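Local structure of L-asparagine oxygenase (Streptomyces coelicolor, 2OG5) at residues 141-146 / 152-157; 183-188 / 340-345. The protein catalyses the iron(II)- and 2-oxoglutarate-dependent 3-hydroxylation of free L-asparagine, giving the (2S,3S)-3-hydroxyasparagine that is built into the calcium-dependent lipopeptide antibiotic. All coordinates share one frame; numbering follows the deposited sequence.

Along the chain the two interactions come in series: 141-146 and 152-157, only a few residues apart, close interaction 1 before 183-188 opens interaction 2, whose other half, 340-345, arrives 152 residues later. Their centres are about 12 Å apart on the same side of the chain's centre. Interaction 1 is buried at the larger, mixed sheet, between strand 142-146 and the loop leading into strand 156-158; both strands pair with strand 326-333. Interaction 2 joins two loops nearer the surface, and 340-345 leads into strand 349-350, a parallel neighbour of 142-146. Phe146 touches interaction 2. Since Phe146 also touches Asn182 and Gln156 bonds to Arg329, both L-asparagine-binding residues, the two contacts probably help to back the substrate pocket.

Interaction 1. Residues 141-146 / 152-157; sequences GDPGAF and GALVQD
The methyl of Ala145 meets Leu154 and the carbonyl oxygens of Gly152 and Ala153. Among the apolar contacts, Ala145 CB lies 4.0 Å from Leu154 CD2, a methyl that also rests against the Gly144-Ala145 peptide, while the other branch, CD1, comes 4.2 Å from Pro143 CG. Leu154 puts CG beside its own backbone N (chi1 -60°), and from there its branched end reaches back to the strand although its CB does not face it. Helices 66-76 and 128-140 cover Pro143 and Leu154 through Val69 and Leu134, so apolar residues suit both places.

In the jelly-roll fold of these iron(II)/2-oxoglutarate enzymes, strands 142-146 and 156-158 each pair antiparallel with strand 326-333 rather than with each other. Ala145 is small enough for its CB to sit 3.2 Å from Gly152 O, and Gly152 takes up a positive phi that glycine tolerates easily.

The clear hydrogen bonds between the segments run through two waters. Water 1 donates to both Gly144 O and Leu154 O; water 2 accepts from Phe146 N and from Gln156 NE2. Within 152-157, the same NE2 gives a nearly straight bond (172°) to Ala153 O, 2.8 Å away and in the carbonyl plane. With OE1 taken by Arg329, an L-asparagine-binding residue, the amide of Gln156 is held at both ends and probably helps to position that arginine from the second shell.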
# COMPACT_ATOMS: atom_id res chain seq x y z
N GLY A 141 -9.70 -2.50 8.89
CA GLY A 141 -9.74 -3.96 8.89
C GLY A 141 -8.76 -4.41 9.95
O GLY A 141 -8.98 -4.15 11.13
N ASP A 142 -7.69 -5.08 9.54
CA ASP A 142 -6.56 -5.40 10.42
C ASP A 142 -5.28 -5.31 9.63
O ASP A 142 -5.29 -5.50 8.41
CB ASP A 142 -6.70 -6.82 10.97
CG ASP A 142 -7.84 -6.93 11.96
OD1 ASP A 142 -7.68 -6.45 13.11
OD2 ASP A 142 -8.90 -7.47 11.60
N PRO A 143 -4.17 -5.02 10.30
CA PRO A 143 -2.91 -5.05 9.58
C PRO A 143 -2.51 -6.49 9.28
O PRO A 143 -2.95 -7.41 9.96
CB PRO A 143 -1.93 -4.42 10.56
CG PRO A 143 -2.49 -4.76 11.90
CD PRO A 143 -3.99 -4.71 11.73
N GLY A 144 -1.66 -6.66 8.28
CA GLY A 144 -1.12 -7.95 7.94
C GLY A 144 0.18 -7.82 7.19
O GLY A 144 0.49 -6.78 6.61
N ALA A 145 0.96 -8.90 7.20
CA ALA A 145 2.20 -8.95 6.42
C ALA A 145 2.51 -10.39 6.06
O ALA A 145 1.84 -11.30 6.53
CB ALA A 145 3.35 -8.32 7.17
N PHE A 146 3.50 -10.57 5.19
CA PHE A 146 3.81 -11.87 4.62
C PHE A 146 5.21 -12.26 5.04
O PHE A 146 6.14 -11.48 4.87
CB PHE A 146 3.71 -11.81 3.09
CG PHE A 146 2.36 -11.35 2.63
CD1 PHE A 146 1.36 -12.27 2.36
CD2 PHE A 146 2.06 -10.00 2.53
CE1 PHE A 146 0.09 -11.86 1.97
CE2 PHE A 146 0.79 -9.57 2.14
CZ PHE A 146 -0.19 -10.50 1.87
N GLY A 152 7.98 -10.30 7.36
CA GLY A 152 6.66 -10.27 7.96
C GLY A 152 6.37 -9.09 8.86
O GLY A 152 5.38 -9.10 9.58
N ALA A 153 7.22 -8.05 8.81
CA ALA A 153 7.01 -6.87 9.66
C ALA A 153 5.74 -6.14 9.26
O ALA A 153 5.44 -5.98 8.09
CB ALA A 153 8.17 -5.92 9.55
N LEU A 154 4.98 -5.67 10.25
CA LEU A 154 3.75 -4.94 9.96
C LEU A 154 3.98 -3.54 9.42
O LEU A 154 3.13 -3.02 8.70
CB LEU A 154 2.85 -4.84 11.19
CG LEU A 154 2.40 -6.19 11.75
CD1 LEU A 154 1.42 -5.97 12.90
CD2 LEU A 154 1.80 -7.09 10.68
N VAL A 155 5.12 -2.94 9.77
CA VAL A 155 5.45 -1.58 9.33
C VAL A 155 6.80 -1.63 8.61
O VAL A 155 7.84 -1.90 9.24
CB VAL A 155 5.47 -0.60 10.52
CG1 VAL A 155 5.84 0.79 10.03
CG2 VAL A 155 4.11 -0.60 11.26
N GLN A 156 6.78 -1.35 7.31
CA GLN A 156 7.94 -1.58 6.44
C GLN A 156 8.42 -0.27 5.84
O GLN A 156 7.62 0.58 5.45
CB GLN A 156 7.56 -2.56 5.32
CG GLN A 156 6.92 -3.85 5.87
CD GLN A 156 6.45 -4.83 4.81
OE1 GLN A 156 6.63 -4.63 3.61
NE2 GLN A 156 5.80 -5.90 5.28
N ASP A 157 9.74 -0.12 5.74
CA ASP A 157 10.31 1.11 5.20
C ASP A 157 10.39 1.06 3.69
O ASP A 157 10.70 0.01 3.09
CB ASP A 157 11.72 1.35 5.76
CG ASP A 157 11.73 1.66 7.24
OD1 ASP A 157 10.86 2.42 7.70
OD2 ASP A 157 12.62 1.16 7.96
O HOH W 1 2.14 -4.51 6.53
O HOH W 2 5.15 -8.52 3.97

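Interaction 2. Residues 183-188 / 340-345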
# COMPACT_ATOMS: atom_id res chain seq x y z
N ALA A 183 0.17 -9.32 -6.30
CA ALA A 183 -0.90 -9.75 -7.20
C ALA A 183 -1.06 -11.27 -7.24
O ALA A 183 -2.17 -11.78 -7.37
CB ALA A 183 -0.68 -9.19 -8.62
N PHE A 184 0.05 -11.99 -7.13
CA PHE A 184 0.03 -13.46 -7.16
C PHE A 184 -0.73 -14.10 -6.00
O PHE A 184 -1.14 -15.25 -6.10
CB PHE A 184 1.47 -14.00 -7.13
CG PHE A 184 2.12 -13.92 -5.76
CD1 PHE A 184 2.15 -15.03 -4.93
CD2 PHE A 184 2.70 -12.74 -5.31
CE1 PHE A 184 2.75 -14.95 -3.66
CE2 PHE A 184 3.30 -12.67 -4.05
CZ PHE A 184 3.32 -13.77 -3.24
N HIS A 185 -0.88 -13.38 -4.89
CA HIS A 185 -1.30 -14.01 -3.63
C HIS A 185 -2.81 -13.95 -3.43
O HIS A 185 -3.43 -12.90 -3.62
CB HIS A 185 -0.57 -13.32 -2.48
CG HIS A 185 -0.50 -14.12 -1.22
ND1 HIS A 185 -1.62 -14.45 -0.48
CD2 HIS A 185 0.56 -14.62 -0.55
CE1 HIS A 185 -1.25 -15.14 0.58
NE2 HIS A 185 0.07 -15.26 0.57
N GLU A 186 -3.38 -15.09 -3.04
CA GLU A 186 -4.82 -15.20 -2.75
C GLU A 186 -5.29 -14.20 -1.70
O GLU A 186 -6.42 -13.72 -1.76
CB GLU A 186 -5.13 -16.63 -2.27
CG GLU A 186 -6.57 -16.88 -1.86
CD GLU A 186 -6.82 -18.28 -1.31
OE1 GLU A 186 -5.86 -19.09 -1.19
OE2 GLU A 186 -8.00 -18.55 -0.96
N HIS A 187 -4.44 -13.91 -0.73
CA HIS A 187 -4.75 -12.99 0.36
C HIS A 187 -3.90 -11.75 0.29
O HIS A 187 -3.46 -11.21 1.30
CB HIS A 187 -4.59 -13.69 1.71
CG HIS A 187 -5.52 -14.84 1.89
ND1 HIS A 187 -6.89 -14.68 1.88
CD2 HIS A 187 -5.29 -16.16 2.08
CE1 HIS A 187 -7.46 -15.85 2.04
NE2 HIS A 187 -6.52 -16.77 2.16
N ARG A 188 -3.68 -11.27 -0.93
CA ARG A 188 -2.97 -10.02 -1.15
C ARG A 188 -3.65 -8.87 -0.40
O ARG A 188 -4.84 -8.94 -0.09
CB ARG A 188 -2.87 -9.73 -2.64
CG ARG A 188 -4.20 -9.50 -3.33
CD ARG A 188 -4.00 -9.52 -4.83
NE ARG A 188 -5.26 -9.58 -5.56
CZ ARG A 188 -5.97 -10.69 -5.78
NH1 ARG A 188 -5.56 -11.87 -5.33
NH2 ARG A 188 -7.10 -10.62 -6.46
N ARG A 340 -6.93 -17.26 8.04
CA ARG A 340 -6.55 -17.96 9.28
C ARG A 340 -5.64 -19.18 9.04
O ARG A 340 -4.73 -19.42 9.81
CB ARG A 340 -7.80 -18.38 10.07
CG ARG A 340 -7.52 -19.12 11.38
CD ARG A 340 -6.75 -18.31 12.38
NE ARG A 340 -6.46 -19.08 13.60
CZ ARG A 340 -5.44 -19.92 13.75
NH1 ARG A 340 -4.57 -20.13 12.78
NH2 ARG A 340 -5.30 -20.57 14.90
N ALA A 341 -5.90 -19.93 7.97
CA ALA A 341 -5.09 -21.11 7.64
C ALA A 341 -3.62 -20.77 7.38
O ALA A 341 -2.75 -21.65 7.48
CB ALA A 341 -5.69 -21.84 6.44
N MET A 342 -3.35 -19.52 7.02
CA MET A 342 -1.98 -19.04 6.78
C MET A 342 -1.36 -18.27 7.95
O MET A 342 -0.22 -17.79 7.83
CB MET A 342 -1.97 -18.14 5.54
CG MET A 342 -2.33 -18.87 4.27
SD MET A 342 -2.02 -17.81 2.86
CE MET A 342 -2.51 -18.86 1.52
N ARG A 343 -2.08 -18.14 9.07
CA ARG A 343 -1.66 -17.29 10.19
C ARG A 343 -1.53 -18.08 11.49
O ARG A 343 -2.46 -18.13 12.29
CB ARG A 343 -2.67 -16.15 10.39
CG ARG A 343 -2.71 -15.17 9.22
CD ARG A 343 -3.61 -13.94 9.45
NE ARG A 343 -5.02 -14.31 9.57
CZ ARG A 343 -5.65 -14.56 10.71
NH1 ARG A 343 -5.04 -14.43 11.88
NH2 ARG A 343 -6.93 -14.92 10.67
N PRO A 344 -0.36 -18.70 11.72
CA PRO A 344 -0.17 -19.47 12.94
C PRO A 344 -0.53 -18.68 14.20
O PRO A 344 -0.28 -17.48 14.27
CB PRO A 344 1.32 -19.82 12.90
CG PRO A 344 1.63 -19.85 11.48
CD PRO A 344 0.84 -18.74 10.87
N ALA A 345 -1.17 -19.35 15.14
CA ALA A 345 -1.59 -18.76 16.40
C ALA A 345 -2.54 -17.57 16.23
O ALA A 345 -2.62 -16.72 17.12
CB ALA A 345 -0.36 -18.32 17.20
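His187 and Met342 are the nearest pair of CA atoms, 9.2 Å apart, where two backbones meet through side chains: a type I beta turn from His185 to Arg188 faces the 3-10 segment ending at Met342. Met342 carries the contact. Its chain is extended beyond CG, and this reach brings the thioether between two imidazole rims. SD lies 3.6 Å from His185 CE1 and 3.7 Å from His187 CD2. Both are Met-aromatic contacts at the ring edge, with sulfur 75° off the normal of the His185 ring and 83° off that of His187. The terminal CE also touches both ring carbons and comes 4.3 Å from Glu186 OE1 at the exposed margin. A flexible, polarisable methionine suits a site where one sulfur meets the edges of two differently turned rings.

The turn orients the His185 ring. His185 ND1 accepts from His187 N at 2.9 Å, with the donor in the imidazole plane, which restrains the ring's rotation. Arg188 N and Arg188 NH1 grip His185 O from opposite faces of its carbonyl plane. The His187 ring is packed on one face against Glu186 CG, and Leu350 of strand 349-350 also touches that histidine. Beyond the turn, the His185 ring meets Phe146 edge-to-face and lies near Asn182, an L-asparagine-binding residue.

Acceptance at ND1 implies that this nitrogen is unprotonated, consistent with a neutral ring whose proton is probably on NE2. The C-H edges turned to the sulfur probably add a weak electrostatic attraction to dispersion, joining the loop that follows the metal-ligand strand to the C-terminal segment.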